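Local coordinates for protein probable transcriptional regulator (Rhodococcus jostii, PDB 3HIM) that probably binds cis-regulatory DNA as a dimeric, all-helical transcriptional regulator of the TetR family, at residues R22-E27 / R40-S45; Y65-E70 / R108-V113; S135-F140 / A160-I165; H179-P184 / A188-E193. All coordinates share one frame; numbering follows the deposited sequence.

The four contacts follow one another in series along an all-helical chain. Interaction 1 packs helix 16-32 against helix 39-45 in the predicted DNA-binding region. Interaction 2, whose centre is about 13 Å from that of interaction 1, joins helix 60-82 to helix 108-116 and touches interaction 1 directly: Arg22 NH2 and Glu70 OE2 form a 2.7 Å salt bridge. Interaction 3 lies about 33 Å from interaction 1, centre to centre, where helices 123-149 and 158-175 meet. Interaction 4 joins the loop before helix 184-198 to that helix; its nearest atoms are about 6 Å from interaction 3, and both touch the second subunit. The series thus runs from the probable DNA-binding end to the dimer interface.

Interaction 1. Residues R22-E27 / R40-S45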
loop_
_atom_site.group_PDB
_atom_site.type_symbol
_atom_site.label_atom_id
_atom_site.label_comp_id
_atom_site.label_asym_id
_atom_site.label_seq_id
_atom_site.Cartn_x
_atom_site.Cartn_y
_atom_site.Cartn_z
ATOM N N ARG B 22 -20.763 0.045 -11.465
ATOM C CA ARG B 22 -19.479 -0.236 -10.817
ATOM C C ARG B 22 -18.596 1.003 -10.774
ATOM O O ARG B 22 -18.040 1.318 -9.714
ATOM C CB ARG B 22 -18.734 -1.385 -11.503
ATOM C CG ARG B 22 -19.460 -2.698 -11.470
ATOM C CD ARG B 22 -18.519 -3.854 -11.727
ATOM N NE ARG B 22 -17.885 -3.826 -13.041
ATOM C CZ ARG B 22 -18.484 -4.182 -14.184
ATOM N NH1 ARG B 22 -19.763 -4.554 -14.199
ATOM N NH2 ARG B 22 -17.807 -4.154 -15.320
ATOM N N ALA B 23 -18.480 1.711 -11.907
ATOM C CA ALA B 23 -17.707 2.959 -11.926
ATOM C C ALA B 23 -18.260 3.944 -10.888
ATOM O O ALA B 23 -17.497 4.513 -10.093
ATOM C CB ALA B 23 -17.684 3.584 -13.320
ATOM N N ALA B 24 -19.584 4.120 -10.863
ATOM C CA ALA B 24 -20.178 5.059 -9.905
ATOM C C ALA B 24 -19.965 4.584 -8.473
ATOM O O ALA B 24 -19.700 5.394 -7.579
ATOM C CB ALA B 24 -21.670 5.270 -10.176
ATOM N N ALA B 25 -20.090 3.277 -8.254
ATOM C CA ALA B 25 -19.886 2.729 -6.916
ATOM C C ALA B 25 -18.441 2.968 -6.445
ATOM O O ALA B 25 -18.213 3.250 -5.275
ATOM C CB ALA B 25 -20.230 1.252 -6.867
ATOM N N ILE B 26 -17.477 2.851 -7.354
ATOM C CA ILE B 26 -16.080 3.085 -6.995
ATOM C C ILE B 26 -15.905 4.501 -6.463
ATOM O O ILE B 26 -15.362 4.698 -5.366
ATOM C CB ILE B 26 -15.128 2.793 -8.158
ATOM C CG1 ILE B 26 -14.999 1.277 -8.345
ATOM C CG2 ILE B 26 -13.719 3.461 -7.933
ATOM C CD1 ILE B 26 -14.599 0.873 -9.756
ATOM N N GLU B 27 -16.389 5.474 -7.230
ATOM C CA GLU B 27 -16.363 6.867 -6.813
ATOM C C GLU B 27 -17.053 7.050 -5.447
ATOM O O GLU B 27 -16.483 7.656 -4.545
ATOM C CB GLU B 27 -16.991 7.755 -7.898
ATOM N N ARG B 40 -28.540 2.764 -2.722
ATOM C CA ARG B 40 -29.432 3.908 -2.955
ATOM C C ARG B 40 -28.654 5.181 -3.223
ATOM O O ARG B 40 -29.027 5.956 -4.103
ATOM C CB ARG B 40 -30.393 4.140 -1.778
ATOM N N GLU B 41 -27.585 5.413 -2.469
ATOM C CA GLU B 41 -26.694 6.512 -2.798
ATOM C C GLU B 41 -26.280 6.335 -4.263
ATOM O O GLU B 41 -26.424 7.252 -5.062
ATOM C CB GLU B 41 -25.445 6.557 -1.911
ATOM C CG GLU B 41 -25.610 6.064 -0.488
ATOM C CD GLU B 41 -25.781 7.165 0.522
ATOM O OE1 GLU B 41 -26.933 7.353 0.981
ATOM O OE2 GLU B 41 -24.770 7.831 0.867
ATOM N N ILE B 42 -25.813 5.132 -4.610
ATOM C CA ILE B 42 -25.220 4.846 -5.934
ATOM C C ILE B 42 -26.190 5.008 -7.119
ATOM O O ILE B 42 -25.875 5.711 -8.076
ATOM C CB ILE B 42 -24.542 3.447 -5.949
ATOM C CG1 ILE B 42 -23.473 3.381 -4.845
ATOM C CG2 ILE B 42 -23.975 3.116 -7.349
ATOM C CD1 ILE B 42 -22.937 2.020 -4.596
ATOM N N ALA B 43 -27.357 4.364 -7.050
ATOM C CA ALA B 43 -28.367 4.491 -8.102
ATOM C C ALA B 43 -28.819 5.937 -8.217
ATOM O O ALA B 43 -29.062 6.431 -9.320
ATOM C CB ALA B 43 -29.552 3.574 -7.851
ATOM N N ALA B 44 -28.883 6.624 -7.081
ATOM C CA ALA B 44 -29.312 8.017 -7.053
ATOM C C ALA B 44 -28.284 8.911 -7.712
ATOM O O ALA B 44 -28.623 9.809 -8.476
ATOM C CB ALA B 44 -29.575 8.473 -5.618
ATOM N N SER B 45 -27.020 8.662 -7.408
ATOM C CA SER B 45 -25.918 9.403 -7.999
ATOM C C SER B 45 -25.861 9.216 -9.527
ATOM O O SER B 45 -25.261 10.025 -10.223
ATOM C CB SER B 45 -24.600 8.952 -7.366
ATOM O OG SER B 45 -24.235 7.670 -7.839
#
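Ile42 of helix 39-45 reaches across to Ala24 and Ala25 of helix 16-32. Its CB points toward the facing helix and divides the contact between two branches. CG2, set anti to the backbone N, lies 4.2 Å from Ala24 CB and also approaches the backbone at Ala25, with Ala25 N at 4.0 Å. The other branch, CG1, passes over Ala25 CA and carries CD1 to the tightest apolar approach of the pair, 3.6 Å from Ala25 CB. The methyl side chains of both alanines let the backbones come near: Ala25 CA and Ile42 CA are 5.8 Å apart, and the short helix axes approach to 9.3 Å at an angle of 118°. At the margin, Ser45 OG lies 4.2 Å from Ala24 CB while donating a 2.6 Å hydrogen bond to Ile42 O, one turn back in its own helix. Leu63 of helix 60-82 also packs on Ala25, whereas Phe29 packs on Ile42. Because helix 39-45 falls within the predicted helix-turn-helix motif, this small apolar interface is consistent with the core of a TetR-type three-helix DNA-binding domain.

Interaction 2. Residues Y65-E70 / R108-V113; sequences YAISLE and RASARV
Ile67 of helix 60-82 meets Ser110 and Val113 of helix 108-116 at the junction between the TetR-type DNA-binding domain and the helical C-terminal domain. The packing of helix 60-82 bears this out: Ile67 lies against helix 16-32 of the DNA-binding part as well as against helix 108-116, while Ser68 and Leu69 on the same helix touch Ile129 of helix 123-149.

The apolar part depends on one branch of Ile67. CG2 is anti to the backbone N, while CG1 lies beside that N (chi1 -69°), and this places CG2 3.8 Å from Val113 CG1. The two side chains cross obliquely, methyl against methyl. Val113 CG1, itself anti to the backbone N (chi1 170°), is the methyl that meets the isoleucine. The same Ile67 CG2 comes within 4.2 Å of Ser110 OG. The nearest CA atoms across the contact, those of Ile67 and Ser110, are 7.1 Å apart.

Around this pair, Ala25 and Ile26 of helix 16-32 pack on Ile67, and Phe29 of that helix packs on Val113, so three helices share the apolar patch.

The polar part is mediated by water. The direct contacts of the side chains are apolar or merely close, but one water fits between the two backbones, donates to a carbonyl oxygen of each helix and so bridges them: the water oxygen stands 2.9 Å from Ile67 O and 2.9 Å from Ser110 O.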
loop_
_atom_site.group_PDB
_atom_site.type_symbol
_atom_site.label_atom_id
_atom_site.label_comp_id
_atom_site.label_asym_id
_atom_site.label_seq_id
_atom_site.Cartn_x
_atom_site.Cartn_y
_atom_site.Cartn_z
ATOM N N TYR B 65 -17.790 -7.274 -4.784
ATOM C CA TYR B 65 -17.171 -8.449 -5.371
ATOM C C TYR B 65 -16.956 -8.248 -6.860
ATOM O O TYR B 65 -15.859 -8.519 -7.359
ATOM C CB TYR B 65 -18.007 -9.697 -5.111
ATOM C CG TYR B 65 -17.525 -10.913 -5.890
ATOM C CD1 TYR B 65 -16.227 -11.414 -5.711
ATOM C CD2 TYR B 65 -18.360 -11.542 -6.825
ATOM C CE1 TYR B 65 -15.767 -12.519 -6.435
ATOM C CE2 TYR B 65 -17.918 -12.658 -7.551
ATOM C CZ TYR B 65 -16.618 -13.134 -7.342
ATOM O OH TYR B 65 -16.166 -14.212 -8.040
ATOM N N ALA B 66 -17.978 -7.757 -7.573
ATOM C CA ALA B 66 -17.794 -7.461 -8.995
ATOM C C ALA B 66 -16.627 -6.489 -9.216
ATOM O O ALA B 66 -15.782 -6.727 -10.060
ATOM C CB ALA B 66 -19.086 -6.923 -9.638
ATOM N N ILE B 67 -16.577 -5.411 -8.450
ATOM C CA ILE B 67 -15.494 -4.424 -8.570
ATOM C C ILE B 67 -14.131 -5.090 -8.315
ATOM O O ILE B 67 -13.196 -4.919 -9.071
ATOM C CB ILE B 67 -15.746 -3.208 -7.624
ATOM C CG1 ILE B 67 -16.947 -2.391 -8.114
ATOM C CG2 ILE B 67 -14.516 -2.301 -7.500
ATOM C CD1 ILE B 67 -17.512 -1.425 -7.088
ATOM N N SER B 68 -14.051 -5.896 -7.266
ATOM C CA SER B 68 -12.791 -6.480 -6.843
ATOM C C SER B 68 -12.313 -7.561 -7.839
ATOM O O SER B 68 -11.122 -7.656 -8.164
ATOM C CB SER B 68 -12.940 -7.039 -5.425
ATOM O OG SER B 68 -11.702 -7.536 -4.959
ATOM N N LEU B 69 -13.248 -8.357 -8.327
ATOM C CA LEU B 69 -12.963 -9.367 -9.342
ATOM C C LEU B 69 -12.441 -8.719 -10.619
ATOM O O LEU B 69 -11.402 -9.115 -11.168
ATOM C CB LEU B 69 -14.242 -10.155 -9.640
ATOM C CG LEU B 69 -14.211 -11.258 -10.688
ATOM C CD1 LEU B 69 -13.334 -12.438 -10.217
ATOM C CD2 LEU B 69 -15.653 -11.715 -10.962
ATOM N N GLU B 70 -13.172 -7.701 -11.070
ATOM C CA GLU B 70 -12.839 -6.980 -12.285
ATOM C C GLU B 70 -11.407 -6.494 -12.163
ATOM O O GLU B 70 -10.580 -6.789 -13.025
ATOM C CB GLU B 70 -13.810 -5.812 -12.471
ATOM C CG GLU B 70 -13.511 -4.842 -13.625
ATOM C CD GLU B 70 -14.699 -3.911 -13.924
ATOM O OE1 GLU B 70 -15.226 -3.229 -13.004
ATOM O OE2 GLU B 70 -15.110 -3.864 -15.094
ATOM N N ARG B 108 -5.934 3.155 -9.951
ATOM C CA ARG B 108 -5.759 3.269 -8.498
ATOM C C ARG B 108 -7.071 3.304 -7.698
ATOM O O ARG B 108 -7.142 2.728 -6.597
ATOM C CB ARG B 108 -4.853 4.471 -8.122
ATOM C CG ARG B 108 -5.332 5.842 -8.623
ATOM C CD ARG B 108 -4.234 6.929 -8.534
ATOM N NE ARG B 108 -4.708 8.236 -8.985
ATOM C CZ ARG B 108 -4.650 8.664 -10.246
ATOM N NH1 ARG B 108 -4.119 7.902 -11.207
ATOM N NH2 ARG B 108 -5.119 9.859 -10.545
ATOM N N ALA B 109 -8.086 3.988 -8.234
ATOM C CA ALA B 109 -9.365 4.168 -7.524
ATOM C C ALA B 109 -10.083 2.845 -7.433
ATOM O O ALA B 109 -10.492 2.431 -6.367
ATOM C CB ALA B 109 -10.250 5.236 -8.201
ATOM N N SER B 110 -10.209 2.170 -8.567
ATOM C CA SER B 110 -10.699 0.805 -8.558
ATOM C C SER B 110 -9.815 -0.103 -7.710
ATOM O O SER B 110 -10.330 -0.944 -6.987
ATOM C CB SER B 110 -10.801 0.250 -9.968
ATOM O OG SER B 110 -11.235 -1.086 -9.899
ATOM N N ALA B 111 -8.497 0.054 -7.802
ATOM C CA ALA B 111 -7.569 -0.813 -7.039
ATOM C C ALA B 111 -7.791 -0.666 -5.532
ATOM O O ALA B 111 -7.876 -1.665 -4.819
ATOM C CB ALA B 111 -6.129 -0.518 -7.395
ATOM N N ARG B 112 -7.903 0.574 -5.058
ATOM C CA ARG B 112 -8.161 0.819 -3.644
ATOM C C ARG B 112 -9.434 0.128 -3.130
ATOM O O ARG B 112 -9.415 -0.515 -2.081
ATOM C CB ARG B 112 -8.193 2.322 -3.366
ATOM C CG ARG B 112 -6.795 2.920 -3.296
ATOM C CD ARG B 112 -6.798 4.398 -2.958
ATOM N NE ARG B 112 -6.586 5.208 -4.158
ATOM C CZ ARG B 112 -7.455 6.097 -4.619
ATOM N NH1 ARG B 112 -8.592 6.306 -3.962
ATOM N NH2 ARG B 112 -7.185 6.791 -5.725
ATOM N N VAL B 113 -10.528 0.250 -3.880
ATOM C CA VAL B 113 -11.812 -0.317 -3.466
ATOM C C VAL B 113 -11.705 -1.851 -3.427
ATOM O O VAL B 113 -12.109 -2.491 -2.451
ATOM C CB VAL B 113 -12.993 0.174 -4.369
ATOM C CG1 VAL B 113 -14.256 -0.608 -4.082
ATOM C CG2 VAL B 113 -13.245 1.691 -4.164
HETATM O O HOH W 1 -10.842 -3.624 -7.956
#

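Interaction 3. Residues S135-F140 / A160-I165; sequences STTKVF and AAALAI
This is a buried apolar contact between helices 123-149 and 158-175 of the C-terminal domain, the all-helical region that in TetR-family regulators usually carries ligand recognition and dimerisation. The short axes approach to 8.9 Å and cross at 119°, with Phe140 and Ala162 nearest in backbone register.

The chief interaction is a CH-pi contact. Ile165 CG2 sits squarely over one face of the Phe140 ring, 3.8 Å from its centroid and only 5° off the ring normal. All six ring carbons therefore lie at almost the same distance from the methyl. With Phe140 CG anti to the carbonyl carbon, the ring swings toward Ile165, and chi2 of -67° turns its face to the Ile165 methyl. Nearer the helix backbones, Phe140 CB touches Ala162 CB at 4.3 Å.

With an alanine in place of Phe140, the ring would be gone and the Ile165 methyl would probably lose its aromatic partner, leaving a gap between the helices.

Elsewhere, Tyr100 meets the Phe140 ring edge-to-face, and Val97, also of helix 89-106, packs on both Phe140 and Ile165. Leu163 and Ala164 instead pack against Tyr191 and Leu194 of the second subunit. At the margin of the contact, Thr137 turns its methyl to the facing helix, with CG2 3.9 Å from Ala162 CB.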
loop_
_atom_site.group_PDB
_atom_site.type_symbol
_atom_site.label_atom_id
_atom_site.label_comp_id
_atom_site.label_asym_id
_atom_site.label_seq_id
_atom_site.Cartn_x
_atom_site.Cartn_y
_atom_site.Cartn_z
ATOM N N SER B 135 -2.178 -15.951 -8.033
ATOM C CA SER B 135 -1.749 -16.079 -9.437
ATOM C C SER B 135 -0.942 -14.888 -9.916
ATOM O O SER B 135 -0.007 -15.057 -10.677
ATOM C CB SER B 135 -2.929 -16.276 -10.375
ATOM O OG SER B 135 -3.536 -17.513 -10.113
ATOM N N THR B 136 -1.319 -13.695 -9.464
ATOM C CA THR B 136 -0.623 -12.462 -9.790
ATOM C C THR B 136 0.823 -12.516 -9.307
ATOM O O THR B 136 1.753 -12.193 -10.063
ATOM C CB THR B 136 -1.383 -11.241 -9.199
ATOM O OG1 THR B 136 -2.706 -11.227 -9.742
ATOM C CG2 THR B 136 -0.723 -9.942 -9.575
ATOM N N THR B 137 1.023 -12.956 -8.063
ATOM C CA THR B 137 2.372 -13.062 -7.523
ATOM C C THR B 137 3.163 -14.111 -8.303
ATOM O O THR B 137 4.336 -13.899 -8.598
ATOM C CB THR B 137 2.363 -13.436 -6.015
ATOM O OG1 THR B 137 1.640 -12.447 -5.295
ATOM C CG2 THR B 137 3.787 -13.499 -5.439
ATOM N N LYS B 138 2.516 -15.229 -8.639
ATOM C CA LYS B 138 3.194 -16.335 -9.315
ATOM C C LYS B 138 3.781 -15.943 -10.698
ATOM O O LYS B 138 4.768 -16.548 -11.154
ATOM C CB LYS B 138 2.280 -17.573 -9.424
ATOM N N VAL B 139 3.187 -14.925 -11.339
ATOM C CA VAL B 139 3.712 -14.406 -12.615
ATOM C C VAL B 139 5.122 -13.898 -12.399
ATOM O O VAL B 139 6.019 -14.124 -13.224
ATOM C CB VAL B 139 2.841 -13.275 -13.226
ATOM C CG1 VAL B 139 3.532 -12.662 -14.473
ATOM C CG2 VAL B 139 1.446 -13.798 -13.580
ATOM N N PHE B 140 5.324 -13.229 -11.273
ATOM C CA PHE B 140 6.638 -12.697 -10.976
ATOM C C PHE B 140 7.577 -13.807 -10.515
ATOM O O PHE B 140 8.719 -13.858 -10.953
ATOM C CB PHE B 140 6.576 -11.527 -9.977
ATOM C CG PHE B 140 5.958 -10.263 -10.555
ATOM C CD1 PHE B 140 6.606 -9.546 -11.563
ATOM C CD2 PHE B 140 4.736 -9.784 -10.079
ATOM C CE1 PHE B 140 6.040 -8.372 -12.101
ATOM C CE2 PHE B 140 4.166 -8.627 -10.608
ATOM C CZ PHE B 140 4.816 -7.913 -11.622
ATOM N N ALA B 160 10.493 -13.703 -1.358
ATOM C CA ALA B 160 10.676 -12.326 -0.845
ATOM C C ALA B 160 10.727 -11.290 -1.977
ATOM O O ALA B 160 10.135 -10.213 -1.874
ATOM C CB ALA B 160 11.927 -12.232 0.001
ATOM N N ALA B 161 11.425 -11.631 -3.060
ATOM C CA ALA B 161 11.535 -10.736 -4.217
ATOM C C ALA B 161 10.182 -10.515 -4.920
ATOM O O ALA B 161 9.822 -9.375 -5.236
ATOM C CB ALA B 161 12.587 -11.234 -5.194
ATOM N N ALA B 162 9.442 -11.600 -5.144
ATOM C CA ALA B 162 8.105 -11.504 -5.726
ATOM C C ALA B 162 7.151 -10.714 -4.825
ATOM O O ALA B 162 6.459 -9.822 -5.316
ATOM C CB ALA B 162 7.553 -12.888 -6.043
ATOM N N LEU B 163 7.143 -11.005 -3.515
ATOM C CA LEU B 163 6.380 -10.186 -2.544
ATOM C C LEU B 163 6.742 -8.708 -2.661
ATOM O O LEU B 163 5.853 -7.868 -2.836
ATOM C CB LEU B 163 6.559 -10.626 -1.085
ATOM C CG LEU B 163 6.150 -9.565 -0.013
ATOM C CD1 LEU B 163 4.601 -9.313 0.046
ATOM C CD2 LEU B 163 6.647 -9.920 1.380
ATOM N N ALA B 164 8.034 -8.387 -2.597
ATOM C CA ALA B 164 8.408 -6.982 -2.604
ATOM C C ALA B 164 7.912 -6.272 -3.864
ATOM O O ALA B 164 7.441 -5.135 -3.796
ATOM C CB ALA B 164 9.899 -6.801 -2.420
ATOM N N ILE B 165 8.014 -6.936 -5.013
ATOM C CA ILE B 165 7.564 -6.340 -6.261
ATOM C C ILE B 165 6.041 -6.153 -6.279
ATOM O O ILE B 165 5.524 -5.116 -6.700
ATOM C CB ILE B 165 8.047 -7.165 -7.492
ATOM C CG1 ILE B 165 9.545 -6.940 -7.732
ATOM C CG2 ILE B 165 7.245 -6.795 -8.743
ATOM C CD1 ILE B 165 10.213 -8.064 -8.536
#

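Interaction 4. Residues H179-P184 / A188-E193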
loop_
_atom_site.group_PDB
_atom_site.type_symbol
_atom_site.label_atom_id
_atom_site.label_comp_id
_atom_site.label_asym_id
_atom_site.label_seq_id
_atom_site.Cartn_x
_atom_site.Cartn_y
_atom_site.Cartn_z
ATOM N N HIS B 179 4.103 14.640 -6.099
ATOM C CA HIS B 179 4.751 15.737 -6.823
ATOM C C HIS B 179 5.867 15.237 -7.733
ATOM O O HIS B 179 5.995 15.694 -8.872
ATOM C CB HIS B 179 5.263 16.805 -5.868
ATOM C CG HIS B 179 4.173 17.525 -5.144
ATOM N ND1 HIS B 179 3.280 18.359 -5.786
ATOM C CD2 HIS B 179 3.829 17.537 -3.834
ATOM C CE1 HIS B 179 2.438 18.861 -4.899
ATOM N NE2 HIS B 179 2.750 18.377 -3.708
ATOM N N THR B 180 6.648 14.279 -7.252
ATOM C CA THR B 180 7.676 13.671 -8.102
ATOM C C THR B 180 7.083 12.742 -9.151
ATOM O O THR B 180 7.471 12.776 -10.318
ATOM C CB THR B 180 8.718 12.903 -7.302
ATOM O OG1 THR B 180 9.166 13.724 -6.220
ATOM C CG2 THR B 180 9.918 12.540 -8.214
ATOM N N TYR B 181 6.139 11.908 -8.751
ATOM C CA TYR B 181 5.673 10.931 -9.692
ATOM C C TYR B 181 4.202 11.086 -9.982
ATOM O O TYR B 181 3.340 10.662 -9.198
ATOM C CB TYR B 181 6.009 9.521 -9.209
ATOM C CG TYR B 181 7.473 9.319 -8.928
ATOM C CD1 TYR B 181 8.405 9.230 -9.974
ATOM C CD2 TYR B 181 7.935 9.207 -7.611
ATOM C CE1 TYR B 181 9.764 9.031 -9.716
ATOM C CE2 TYR B 181 9.284 9.000 -7.338
ATOM C CZ TYR B 181 10.190 8.909 -8.384
ATOM O OH TYR B 181 11.516 8.721 -8.092
ATOM N N SER B 182 3.929 11.708 -11.122
ATOM C CA SER B 182 2.565 11.912 -11.578
ATOM C C SER B 182 2.401 11.298 -12.983
ATOM O O SER B 182 1.298 11.246 -13.537
ATOM C CB SER B 182 2.232 13.404 -11.562
ATOM O OG SER B 182 3.153 14.114 -12.370
ATOM N N ASP B 183 3.509 10.813 -13.535
ATOM C CA ASP B 183 3.515 10.128 -14.818
ATOM C C ASP B 183 3.810 8.636 -14.563
ATOM O O ASP B 183 4.916 8.305 -14.139
ATOM C CB ASP B 183 4.585 10.767 -15.727
ATOM C CG ASP B 183 4.681 10.108 -17.092
ATOM O OD1 ASP B 183 4.189 8.972 -17.261
ATOM O OD2 ASP B 183 5.273 10.724 -18.001
ATOM N N PRO B 184 2.821 7.741 -14.811
ATOM C CA PRO B 184 3.025 6.287 -14.620
ATOM C C PRO B 184 4.320 5.745 -15.254
ATOM O O PRO B 184 4.962 4.858 -14.702
ATOM C CB PRO B 184 1.811 5.642 -15.317
ATOM C CG PRO B 184 0.790 6.724 -15.471
ATOM C CD PRO B 184 1.479 8.062 -15.350
ATOM N N ALA B 188 7.182 3.573 -13.218
ATOM C CA ALA B 188 7.448 2.206 -13.641
ATOM C C ALA B 188 8.928 2.036 -13.984
ATOM O O ALA B 188 9.546 1.033 -13.605
ATOM C CB ALA B 188 6.557 1.816 -14.807
ATOM N N ALA B 189 9.503 3.022 -14.674
ATOM C CA ALA B 189 10.895 2.929 -15.095
ATOM C C ALA B 189 11.803 2.840 -13.878
ATOM O O ALA B 189 12.726 2.022 -13.842
ATOM C CB ALA B 189 11.290 4.121 -15.982
ATOM N N ARG B 190 11.535 3.682 -12.883
ATOM C CA ARG B 190 12.277 3.637 -11.619
ATOM C C ARG B 190 12.163 2.287 -10.904
ATOM O O ARG B 190 13.158 1.756 -10.377
ATOM C CB ARG B 190 11.800 4.753 -10.703
ATOM C CG ARG B 190 12.802 5.845 -10.489
ATOM C CD ARG B 190 13.025 6.713 -11.685
ATOM N NE ARG B 190 13.882 6.098 -12.710
ATOM C CZ ARG B 190 13.882 6.513 -13.970
ATOM N NH1 ARG B 190 13.103 7.535 -14.305
ATOM N NH2 ARG B 190 14.637 5.927 -14.884
ATOM N N TYR B 191 10.962 1.721 -10.919
ATOM C CA TYR B 191 10.699 0.482 -10.210
ATOM C C TYR B 191 11.255 -0.690 -10.980
ATOM O O TYR B 191 11.669 -1.686 -10.386
ATOM C CB TYR B 191 9.208 0.317 -9.948
ATOM C CG TYR B 191 8.746 1.001 -8.686
ATOM C CD1 TYR B 191 9.567 1.909 -7.995
ATOM C CD2 TYR B 191 7.471 0.760 -8.185
ATOM C CE1 TYR B 191 9.123 2.524 -6.819
ATOM C CE2 TYR B 191 7.017 1.371 -7.037
ATOM C CZ TYR B 191 7.827 2.248 -6.350
ATOM O OH TYR B 191 7.318 2.827 -5.188
ATOM N N VAL B 192 11.284 -0.571 -12.302
ATOM C CA VAL B 192 11.980 -1.579 -13.110
ATOM C C VAL B 192 13.468 -1.684 -12.723
ATOM O O VAL B 192 13.979 -2.784 -12.518
ATOM C CB VAL B 192 11.839 -1.305 -14.612
ATOM C CG1 VAL B 192 12.846 -2.124 -15.396
ATOM C CG2 VAL B 192 10.418 -1.626 -15.064
ATOM N N GLU B 193 14.151 -0.540 -12.615
ATOM C CA GLU B 193 15.573 -0.526 -12.223
ATOM C C GLU B 193 15.790 -1.211 -10.876
ATOM O O GLU B 193 16.765 -1.963 -10.683
ATOM C CB GLU B 193 16.095 0.904 -12.155
ATOM C CG GLU B 193 16.214 1.544 -13.529
ATOM C CD GLU B 193 16.165 3.057 -13.466
ATOM O OE1 GLU B 193 16.090 3.620 -12.340
ATOM O OE2 GLU B 193 16.184 3.676 -14.548
#
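Pro184, Tyr181 and Arg190 lose the most surface here, where the loop ahead of helix 184-198 meets the helix's first turns. Pro184 contributes through its backbone: its O accepts a hydrogen bond from Ala188 N at 3.0 Å, with an N-H...O angle of 165°, a first-turn i to i+4 bond. Ala188 CB lies 3.4 Å from the same Pro184 O. Asp183 occupies the N-cap position directly before the helix.

Tyr181 and Arg190 cross at about a right angle. The phenol OH lies 4.0 Å from Arg190 CG, so the aliphatic part of the arginine does the touching, and the ring and guanidinium planes are 42° apart. Bends at chi2 and chi3 turn the guanidinium toward Glu193, where NH2 of Arg190 forms a 2.8 Å salt bridge to OE2 of Glu193. That oxygen lies nearly in the guanidinium plane and is met on its syn side. A serine in place of Arg190 would remove the aliphatic chain beside Tyr181 and would probably leave the carboxylate of Glu193 without this charge partner.

Beyond the two segments, Trp175 of helix 158-175 packs on Tyr181, Asp106 of helix 89-106 packs on Pro184, and Leu163 and Ala160 of the second subunit cover Tyr181 and Arg190 respectively.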